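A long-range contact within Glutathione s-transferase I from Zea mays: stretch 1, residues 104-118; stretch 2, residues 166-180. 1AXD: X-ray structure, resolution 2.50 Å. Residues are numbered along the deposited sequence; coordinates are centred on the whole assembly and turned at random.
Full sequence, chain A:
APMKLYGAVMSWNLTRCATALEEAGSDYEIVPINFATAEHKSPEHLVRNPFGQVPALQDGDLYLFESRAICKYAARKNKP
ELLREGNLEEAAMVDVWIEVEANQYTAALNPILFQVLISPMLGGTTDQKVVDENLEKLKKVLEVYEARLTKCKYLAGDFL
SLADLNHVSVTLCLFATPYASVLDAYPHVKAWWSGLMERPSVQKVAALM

Stretch 1, residues 104-118: QYTAALNPILFQVLI
Stretch 2 166-180: NHVSVTLCLFATPYA

Residues 104-118 are helical throughout, part of a longer helix with a wider pi-type turn and kinks where the N atoms of Ala 107 and Pro 111 lack a bond to the preceding turn; proline has no N-H to give. In the second stretch a short helix that includes Val 170 and Cys 173 gives way to a type I turn from Leu 174 to Thr 177. The two helices run in broadly the same direction, their axes crossing at 40° and approaching to 10.5 Å. The register is set by CA-CA distances of 7.0 Å for Thr 106 to Val 170, 6.7 Å for Leu 113 to Leu 174 and 7.6 Å for Val 116 to Thr 177. Between them the stretches bury 675 Å², both sides summed.

The clearest bump is Val 170 (chi1 m), a knob in the hole formed by Tyr 105, Thr 106, Leu 109 and Leu 113. Its compact, branched side chain suits this hollow: Val 170 CG2 lies 3.8 Å from Tyr 105 CE2, 4.0 Å from Thr 106 OG1 and 4.1 Å from Leu 109 CD1, while Val 170 CB is 4.1 Å from Leu 113 CD1.

Tyr 105 (chi1 t, chi2 89°) closes one end of the hollow. Its face receives the edge of His 167 (m, chi2 89°), with ring planes at 82°, centroids 4.9 Å apart and Tyr 105 CD2 3.6 Å from His 167 CD2. Near the plane of the tyrosine ring, Tyr 105 OH donates to Thr 171 OG1 at 2.6 Å. Thr 171 (m) turns its own hydroxyl back to its helix, OG1 donating to His 167 O at 2.7 Å, so one small side chain accepts across the contact and donates within its own stretch.

Further along, leucines fill the spaces with long, branched ends. Leu 109 (chi1 -106°, chi2 t) places CD2 3.9 Å from CD1 of Leu 174 (t, p). Leu 113 (m, t) starts sideways, but its end reaches across: CD1 is 3.9 Å from Cys 173 CB, and CD2 is 3.9 Å from Leu 174 CA, packing against the backbone as well as side chains.

Beyond the short helix, Thr 177 (p) combines two roles. Thr 177 OG1 donates to Leu 174 O at 2.9 Å across the turn, while Thr 177 CG2 presents a methyl bump to Val 116 CG1 at 3.7 Å and Leu 117 CD1 at 3.8 Å. Leu 117 (t, p) also sets CD2 4.1 Å from Cys 173 CB. The other methyl of Val 116 (t), CG2, meets Tyr 179 CE2 at 3.5 Å, an oblique approach to a ring oriented by chi1 m and chi2 -79°.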

ATOM      1  N   GLN A 104       8.125  -2.368  -2.306  1.00 22.72           N
ATOM      2  CA  GLN A 104       9.413  -2.769  -2.853  1.00 16.07           C
ATOM      3  C   GLN A 104      10.504  -1.781  -2.613  1.00 13.86           C
ATOM      4  O   GLN A 104      11.441  -2.079  -1.894  1.00 17.07           O
ATOM      5  CB  GLN A 104       9.267  -2.971  -4.356  1.00 19.47           C
ATOM      6  CG  GLN A 104       9.993  -4.150  -4.891  1.00 27.33           C
ATOM      7  CD  GLN A 104       9.382  -5.450  -4.438  1.00 29.87           C
ATOM      8  OE1 GLN A 104       8.176  -5.637  -4.513  1.00 26.91           O
ATOM      9  NE2 GLN A 104      10.223  -6.365  -3.981  1.00 27.72           N
ATOM     10  N   TYR A 105      10.385  -0.606  -3.214  1.00 13.80           N
ATOM     11  CA  TYR A 105      11.397   0.441  -3.118  1.00 14.85           C
ATOM     12  C   TYR A 105      11.552   0.984  -1.748  1.00 17.68           C
ATOM     13  O   TYR A 105      12.580   0.762  -1.125  1.00 20.86           O
ATOM     14  CB  TYR A 105      11.026   1.549  -4.095  1.00 20.72           C
ATOM     15  CG  TYR A 105      12.048   2.633  -4.310  1.00 20.38           C
ATOM     16  CD1 TYR A 105      13.027   2.509  -5.295  1.00 21.35           C
ATOM     17  CD2 TYR A 105      11.980   3.821  -3.596  1.00 21.30           C
ATOM     18  CE1 TYR A 105      13.901   3.543  -5.567  1.00 24.34           C
ATOM     19  CE2 TYR A 105      12.852   4.862  -3.858  1.00 23.86           C
ATOM     20  CZ  TYR A 105      13.808   4.722  -4.843  1.00 22.29           C
ATOM     21  OH  TYR A 105      14.664   5.762  -5.103  1.00 23.60           O
ATOM     22  N   THR A 106      10.543   1.699  -1.269  1.00 16.72           N
ATOM     23  CA  THR A 106      10.580   2.281   0.065  1.00 17.81           C
ATOM     24  C   THR A 106      10.835   1.235   1.144  1.00 19.99           C
ATOM     25  O   THR A 106      11.559   1.524   2.080  1.00 21.99           O
ATOM     26  CB  THR A 106       9.284   3.045   0.349  1.00 19.10           C
ATOM     27  OG1 THR A 106       9.092   4.023  -0.682  1.00 18.89           O
ATOM     28  CG2 THR A 106       9.341   3.741   1.718  1.00 14.62           C
ATOM     29  N   ALA A 107      10.292   0.029   0.990  1.00 19.07           N
ATOM     30  CA  ALA A 107      10.501  -1.047   1.963  1.00 21.17           C
ATOM     31  C   ALA A 107      11.987  -1.378   2.136  1.00 24.88           C
ATOM     32  O   ALA A 107      12.384  -1.808   3.214  1.00 29.61           O
ATOM     33  CB  ALA A 107       9.710  -2.303   1.544  1.00 16.78           C
ATOM     34  N   ALA A 108      12.786  -1.198   1.087  1.00 22.86           N
ATOM     35  CA  ALA A 108      14.210  -1.488   1.161  1.00 22.27           C
ATOM     36  C   ALA A 108      14.918  -0.276   1.637  1.00 24.30           C
ATOM     37  O   ALA A 108      15.907  -0.394   2.339  1.00 26.42           O
ATOM     38  CB  ALA A 108      14.738  -1.931  -0.219  1.00 19.65           C
ATOM     39  N   LEU A 109      14.399   0.891   1.284  1.00 24.71           N
ATOM     40  CA  LEU A 109      15.003   2.152   1.677  1.00 26.48           C
ATOM     41  C   LEU A 109      14.817   2.529   3.102  1.00 28.73           C
ATOM     42  O   LEU A 109      15.740   3.063   3.694  1.00 32.75           O
ATOM     43  CB  LEU A 109      14.494   3.278   0.787  1.00 24.24           C
ATOM     44  CG  LEU A 109      15.492   3.776  -0.244  1.00 22.80           C
ATOM     45  CD1 LEU A 109      14.892   4.949  -1.021  1.00 15.40           C
ATOM     46  CD2 LEU A 109      16.771   4.204   0.490  1.00 23.25           C
ATOM     47  N   ASN A 110      13.645   2.250   3.664  1.00 29.23           N
ATOM     48  CA  ASN A 110      13.332   2.592   5.055  1.00 31.21           C
ATOM     49  C   ASN A 110      14.375   2.217   6.093  1.00 27.34           C
ATOM     50  O   ASN A 110      14.770   3.058   6.881  1.00 24.52           O
ATOM     51  CB  ASN A 110      11.982   2.008   5.445  1.00 39.09           C
ATOM     52  CG  ASN A 110      11.110   3.010   6.139  1.00 48.29           C
ATOM     53  OD1 ASN A 110      10.266   3.641   5.517  1.00 52.45           O
ATOM     54  ND2 ASN A 110      11.324   3.182   7.438  1.00 54.08           N
ATOM     55  N   PRO A 111      14.820   0.956   6.124  1.00 25.93           N
ATOM     56  CA  PRO A 111      15.830   0.606   7.123  1.00 25.72           C
ATOM     57  C   PRO A 111      17.037   1.465   6.947  1.00 26.49           C
ATOM     58  O   PRO A 111      17.556   1.988   7.916  1.00 29.20           O
ATOM     59  CB  PRO A 111      16.155  -0.840   6.772  1.00 23.60           C
ATOM     60  CG  PRO A 111      14.862  -1.351   6.246  1.00 24.40           C
ATOM     61  CD  PRO A 111      14.411  -0.230   5.352  1.00 24.45           C
ATOM     62  N   ILE A 112      17.443   1.641   5.697  1.00 25.90           N
ATOM     63  CA  ILE A 112      18.606   2.423   5.330  1.00 23.17           C
ATOM     64  C   ILE A 112      18.525   3.869   5.772  1.00 23.73           C
ATOM     65  O   ILE A 112      19.376   4.314   6.527  1.00 26.57           O
ATOM     66  CB  ILE A 112      18.843   2.316   3.799  1.00 23.78           C
ATOM     67  CG1 ILE A 112      19.106   0.854   3.428  1.00 18.51           C
ATOM     68  CG2 ILE A 112      20.037   3.193   3.349  1.00 22.07           C
ATOM     69  CD1 ILE A 112      19.298   0.625   1.945  1.00 22.93           C
ATOM     70  N   LEU A 113      17.495   4.585   5.345  1.00 22.51           N
ATOM     71  CA  LEU A 113      17.344   5.986   5.702  1.00 17.84           C
ATOM     72  C   LEU A 113      17.395   6.229   7.175  1.00 20.17           C
ATOM     73  O   LEU A 113      17.860   7.267   7.587  1.00 20.09           O
ATOM     74  CB  LEU A 113      16.067   6.553   5.080  1.00 17.91           C
ATOM     75  CG  LEU A 113      16.036   6.484   3.549  1.00 15.35           C
ATOM     76  CD1 LEU A 113      14.883   7.325   3.008  1.00 16.53           C
ATOM     77  CD2 LEU A 113      17.372   7.011   2.966  1.00 17.01           C
ATOM     78  N   PHE A 114      16.970   5.265   7.977  1.00 26.35           N
ATOM     79  CA  PHE A 114      16.994   5.408   9.428  1.00 29.39           C
ATOM     80  C   PHE A 114      18.417   5.282   9.990  1.00 32.08           C
ATOM     81  O   PHE A 114      18.854   6.151  10.730  1.00 30.83           O
ATOM     82  CB  PHE A 114      16.073   4.359  10.062  1.00 29.83           C
ATOM     83  CG  PHE A 114      16.234   4.220  11.552  1.00 36.59           C
ATOM     84  CD1 PHE A 114      15.897   5.272  12.412  1.00 37.26           C
ATOM     85  CD2 PHE A 114      16.719   3.030  12.103  1.00 40.62           C
ATOM     86  CE1 PHE A 114      16.039   5.144  13.796  1.00 37.05           C
ATOM     87  CE2 PHE A 114      16.868   2.885  13.492  1.00 41.23           C
ATOM     88  CZ  PHE A 114      16.526   3.946  14.338  1.00 41.71           C
ATOM     89  N   GLN A 115      19.121   4.209   9.635  1.00 33.98           N
ATOM     90  CA  GLN A 115      20.479   3.973  10.114  1.00 30.59           C
ATOM     91  C   GLN A 115      21.402   5.052   9.688  1.00 32.37           C
ATOM     92  O   GLN A 115      22.080   5.630  10.519  1.00 34.61           O
ATOM     93  CB  GLN A 115      21.001   2.635   9.584  1.00 28.67           C
ATOM     94  CG  GLN A 115      20.251   1.433  10.098  1.00 28.65           C
ATOM     95  CD  GLN A 115      20.355   1.296  11.594  1.00 29.95           C
ATOM     96  OE1 GLN A 115      21.398   1.527  12.169  1.00 32.12           O
ATOM     97  NE2 GLN A 115      19.266   0.916  12.228  1.00 36.08           N
ATOM     98  N   VAL A 116      21.420   5.325   8.392  1.00 31.23           N
ATOM     99  CA  VAL A 116      22.287   6.332   7.821  1.00 31.61           C
ATOM    100  C   VAL A 116      21.865   7.749   8.120  1.00 33.15           C
ATOM    101  O   VAL A 116      22.715   8.625   8.159  1.00 33.04           O
ATOM    102  CB  VAL A 116      22.403   6.111   6.276  1.00 34.27           C
ATOM    103  CG1 VAL A 116      23.026   7.336   5.571  1.00 37.60           C
ATOM    104  CG2 VAL A 116      23.258   4.870   5.990  1.00 28.90           C
ATOM    105  N   LEU A 117      20.588   7.980   8.393  1.00 32.85           N
ATOM    106  CA  LEU A 117      20.143   9.344   8.614  1.00 30.94           C
ATOM    107  C   LEU A 117      19.503   9.685   9.941  1.00 30.90           C
ATOM    108  O   LEU A 117      20.025  10.534  10.648  1.00 34.64           O
ATOM    109  CB  LEU A 117      19.230   9.751   7.454  1.00 33.34           C
ATOM    110  CG  LEU A 117      19.030  11.214   7.072  1.00 36.95           C
ATOM    111  CD1 LEU A 117      20.354  11.818   6.573  1.00 36.98           C
ATOM    112  CD2 LEU A 117      17.970  11.286   5.961  1.00 38.08           C
ATOM    113  N   ILE A 118      18.407   9.034  10.306  1.00 27.63           N
ATOM    114  CA  ILE A 118      17.740   9.379  11.558  1.00 30.80           C
ATOM    115  C   ILE A 118      18.543   9.046  12.785  1.00 30.80           C
ATOM    116  O   ILE A 118      18.809   9.930  13.581  1.00 28.89           O
ATOM    117  CB  ILE A 118      16.342   8.735  11.662  1.00 35.34           C
ATOM    118  CG1 ILE A 118      15.585   8.885  10.337  1.00 37.24           C
ATOM    119  CG2 ILE A 118      15.545   9.400  12.797  1.00 37.26           C
ATOM    120  CD1 ILE A 118      15.423  10.324   9.863  1.00 38.33           C
ATOM    121  N   ASN A 166       5.427   9.655  -6.138  1.00 15.53           N
ATOM    122  CA  ASN A 166       5.414   8.945  -4.862  1.00 14.98           C
ATOM    123  C   ASN A 166       6.780   8.473  -4.390  1.00 17.38           C
ATOM    124  O   ASN A 166       6.900   8.042  -3.254  1.00 20.15           O
ATOM    125  CB  ASN A 166       4.441   7.764  -4.933  1.00 13.54           C
ATOM    126  CG  ASN A 166       2.989   8.167  -4.687  1.00 18.45           C
ATOM    127  OD1 ASN A 166       2.659   9.342  -4.662  1.00 21.00           O
ATOM    128  ND2 ASN A 166       2.121   7.174  -4.491  1.00 17.04           N
ATOM    129  N   HIS A 167       7.789   8.528  -5.262  1.00 19.08           N
ATOM    130  CA  HIS A 167       9.158   8.107  -4.935  1.00 14.89           C
ATOM    131  C   HIS A 167      10.057   9.262  -4.554  1.00 17.06           C
ATOM    132  O   HIS A 167      11.153   9.014  -4.102  1.00 18.13           O
ATOM    133  CB  HIS A 167       9.829   7.464  -6.150  1.00 12.00           C
ATOM    134  CG  HIS A 167       9.320   6.105  -6.513  1.00 13.65           C
ATOM    135  ND1 HIS A 167       8.258   5.908  -7.370  1.00 14.37           N
ATOM    136  CD2 HIS A 167       9.788   4.872  -6.208  1.00 13.19           C
ATOM    137  CE1 HIS A 167       8.094   4.613  -7.577  1.00 13.40           C
ATOM    138  NE2 HIS A 167       9.010   3.963  -6.884  1.00 16.84           N
ATOM    139  N   VAL A 168       9.640  10.510  -4.736  1.00 15.87           N
ATOM    140  CA  VAL A 168      10.561  11.587  -4.443  1.00 17.64           C
ATOM    141  C   VAL A 168      10.971  11.813  -3.033  1.00 21.28           C
ATOM    142  O   VAL A 168      12.168  11.807  -2.785  1.00 23.34           O
ATOM    143  CB  VAL A 168      10.222  12.934  -5.180  1.00 18.90           C
ATOM    144  CG1 VAL A 168       9.722  12.666  -6.605  1.00 13.85           C
ATOM    145  CG2 VAL A 168       9.262  13.789  -4.396  1.00 18.49           C
ATOM    146  N   SER A 169      10.021  11.935  -2.097  1.00 23.14           N
ATOM    147  CA  SER A 169      10.339  12.202  -0.685  1.00 21.67           C
ATOM    148  C   SER A 169      11.382  11.284  -0.065  1.00 23.35           C
ATOM    149  O   SER A 169      12.202  11.764   0.703  1.00 25.05           O
ATOM    150  CB  SER A 169       9.075  12.239   0.177  1.00 16.10           C
ATOM    151  OG  SER A 169       8.420  10.989   0.159  1.00 19.17           O
ATOM    152  N   VAL A 170      11.338   9.983  -0.345  1.00 20.59           N
ATOM    153  CA  VAL A 170      12.358   9.091   0.195  1.00 20.15           C
ATOM    154  C   VAL A 170      13.634   9.189  -0.591  1.00 21.11           C
ATOM    155  O   VAL A 170      14.700   9.086   0.001  1.00 26.39           O
ATOM    156  CB  VAL A 170      11.934   7.603   0.221  1.00 15.73           C
ATOM    157  CG1 VAL A 170      10.860   7.375   1.286  1.00 26.03           C
ATOM    158  CG2 VAL A 170      11.460   7.149  -1.155  1.00 13.08           C
ATOM    159  N   THR A 171      13.543   9.388  -1.906  1.00 20.66           N
ATOM    160  CA  THR A 171      14.736   9.468  -2.737  1.00 23.02           C
ATOM    161  C   THR A 171      15.493  10.720  -2.501  1.00 21.23           C
ATOM    162  O   THR A 171      16.706  10.692  -2.550  1.00 20.08           O
ATOM    163  CB  THR A 171      14.424   9.272  -4.222  1.00 23.76           C
ATOM    164  OG1 THR A 171      13.636   8.089  -4.371  1.00 24.74           O
ATOM    165  CG2 THR A 171      15.720   9.055  -5.021  1.00 22.53           C
ATOM    166  N   LEU A 172      14.806  11.810  -2.195  1.00 22.74           N
ATOM    167  CA  LEU A 172      15.495  13.060  -1.898  1.00 27.15           C
ATOM    168  C   LEU A 172      16.346  12.834  -0.683  1.00 29.76           C
ATOM    169  O   LEU A 172      17.476  13.298  -0.653  1.00 35.00           O
ATOM    170  CB  LEU A 172      14.500  14.189  -1.627  1.00 27.83           C
ATOM    171  CG  LEU A 172      14.054  14.969  -2.857  1.00 30.20           C
ATOM    172  CD1 LEU A 172      13.032  16.056  -2.468  1.00 30.38           C
ATOM    173  CD2 LEU A 172      15.295  15.598  -3.491  1.00 28.23           C
ATOM    174  N   CYS A 173      15.823  12.108   0.304  1.00 27.64           N
ATOM    175  CA  CYS A 173      16.577  11.817   1.513  1.00 28.17           C
ATOM    176  C   CYS A 173      17.765  11.000   1.171  1.00 29.79           C
ATOM    177  O   CYS A 173      18.850  11.316   1.617  1.00 34.63           O
ATOM    178  CB  CYS A 173      15.718  11.074   2.529  1.00 29.95           C
ATOM    179  SG  CYS A 173      14.564  12.112   3.412  1.00 36.89           S
ATOM    180  N   LEU A 174      17.579   9.955   0.375  1.00 32.28           N
ATOM    181  CA  LEU A 174      18.695   9.107  -0.034  1.00 32.91           C
ATOM    182  C   LEU A 174      19.765   9.972  -0.696  1.00 35.94           C
ATOM    183  O   LEU A 174      20.943   9.810  -0.403  1.00 36.75           O
ATOM    184  CB  LEU A 174      18.205   8.035  -1.016  1.00 25.88           C
ATOM    185  CG  LEU A 174      19.270   7.154  -1.670  1.00 20.08           C
ATOM    186  CD1 LEU A 174      19.950   6.280  -0.598  1.00 17.85           C
ATOM    187  CD2 LEU A 174      18.622   6.290  -2.770  1.00 19.30           C
ATOM    188  N   PHE A 175      19.332  10.929  -1.513  1.00 38.01           N
ATOM    189  CA  PHE A 175      20.231  11.823  -2.230  1.00 36.49           C
ATOM    190  C   PHE A 175      20.984  12.791  -1.348  1.00 37.02           C
ATOM    191  O   PHE A 175      21.812  13.526  -1.853  1.00 44.10           O
ATOM    192  CB  PHE A 175      19.457  12.580  -3.308  1.00 33.15           C
ATOM    193  CG  PHE A 175      20.188  12.685  -4.604  1.00 35.41           C
ATOM    194  CD1 PHE A 175      20.566  11.536  -5.295  1.00 37.59           C
ATOM    195  CD2 PHE A 175      20.522  13.928  -5.132  1.00 40.81           C
ATOM    196  CE1 PHE A 175      21.269  11.614  -6.497  1.00 36.35           C
ATOM    197  CE2 PHE A 175      21.228  14.028  -6.338  1.00 42.90           C
ATOM    198  CZ  PHE A 175      21.602  12.863  -7.021  1.00 42.20           C
ATOM    199  N   ALA A 176      20.680  12.840  -0.058  1.00 34.91           N
ATOM    200  CA  ALA A 176      21.399  13.736   0.841  1.00 35.56           C
ATOM    201  C   ALA A 176      22.515  12.985   1.515  1.00 38.48           C
ATOM    202  O   ALA A 176      23.278  13.589   2.250  1.00 43.52           O
ATOM    203  CB  ALA A 176      20.442  14.347   1.879  1.00 33.78           C
ATOM    204  N   THR A 177      22.625  11.684   1.258  1.00 36.73           N
ATOM    205  CA  THR A 177      23.657  10.867   1.881  1.00 33.00           C
ATOM    206  C   THR A 177      24.629  10.326   0.868  1.00 35.50           C
ATOM    207  O   THR A 177      24.354  10.382  -0.324  1.00 34.47           O
ATOM    208  CB  THR A 177      23.027   9.699   2.659  1.00 29.05           C
ATOM    209  OG1 THR A 177      22.567   8.697   1.742  1.00 25.12           O
ATOM    210  CG2 THR A 177      21.844  10.207   3.502  1.00 26.40           C
ATOM    211  N   PRO A 178      25.767   9.769   1.321  1.00 37.33           N
ATOM    212  CA  PRO A 178      26.759   9.223   0.391  1.00 37.04           C
ATOM    213  C   PRO A 178      26.264   8.030  -0.397  1.00 34.44           C
ATOM    214  O   PRO A 178      26.924   7.635  -1.341  1.00 36.40           O
ATOM    215  CB  PRO A 178      27.921   8.852   1.315  1.00 37.59           C
ATOM    216  CG  PRO A 178      27.239   8.509   2.591  1.00 37.03           C
ATOM    217  CD  PRO A 178      26.233   9.625   2.711  1.00 35.50           C
ATOM    218  N   TYR A 179      25.111   7.473  -0.031  1.00 32.00           N
ATOM    219  CA  TYR A 179      24.568   6.323  -0.744  1.00 31.75           C
ATOM    220  C   TYR A 179      23.832   6.662  -2.022  1.00 30.34           C
ATOM    221  O   TYR A 179      23.253   5.777  -2.630  1.00 33.32           O
ATOM    222  CB  TYR A 179      23.718   5.455   0.189  1.00 33.68           C
ATOM    223  CG  TYR A 179      24.571   4.737   1.207  1.00 36.03           C
ATOM    224  CD1 TYR A 179      25.284   3.588   0.860  1.00 34.38           C
ATOM    225  CD2 TYR A 179      24.745   5.256   2.488  1.00 37.93           C
ATOM    226  CE1 TYR A 179      26.157   2.981   1.765  1.00 32.43           C
ATOM    227  CE2 TYR A 179      25.620   4.652   3.399  1.00 38.03           C
ATOM    228  CZ  TYR A 179      26.320   3.519   3.026  1.00 32.21           C
ATOM    229  OH  TYR A 179      27.187   2.938   3.913  1.00 35.46           O
ATOM    230  N   ALA A 180      23.898   7.918  -2.454  1.00 28.19           N
ATOM    231  CA  ALA A 180      23.252   8.334  -3.688  1.00 26.45           C
ATOM    232  C   ALA A 180      24.004   7.752  -4.845  1.00 27.11           C
ATOM    233  O   ALA A 180      23.492   7.744  -5.948  1.00 26.26           O
ATOM    234  CB  ALA A 180      23.203   9.857  -3.763  1.00 25.72           C
TER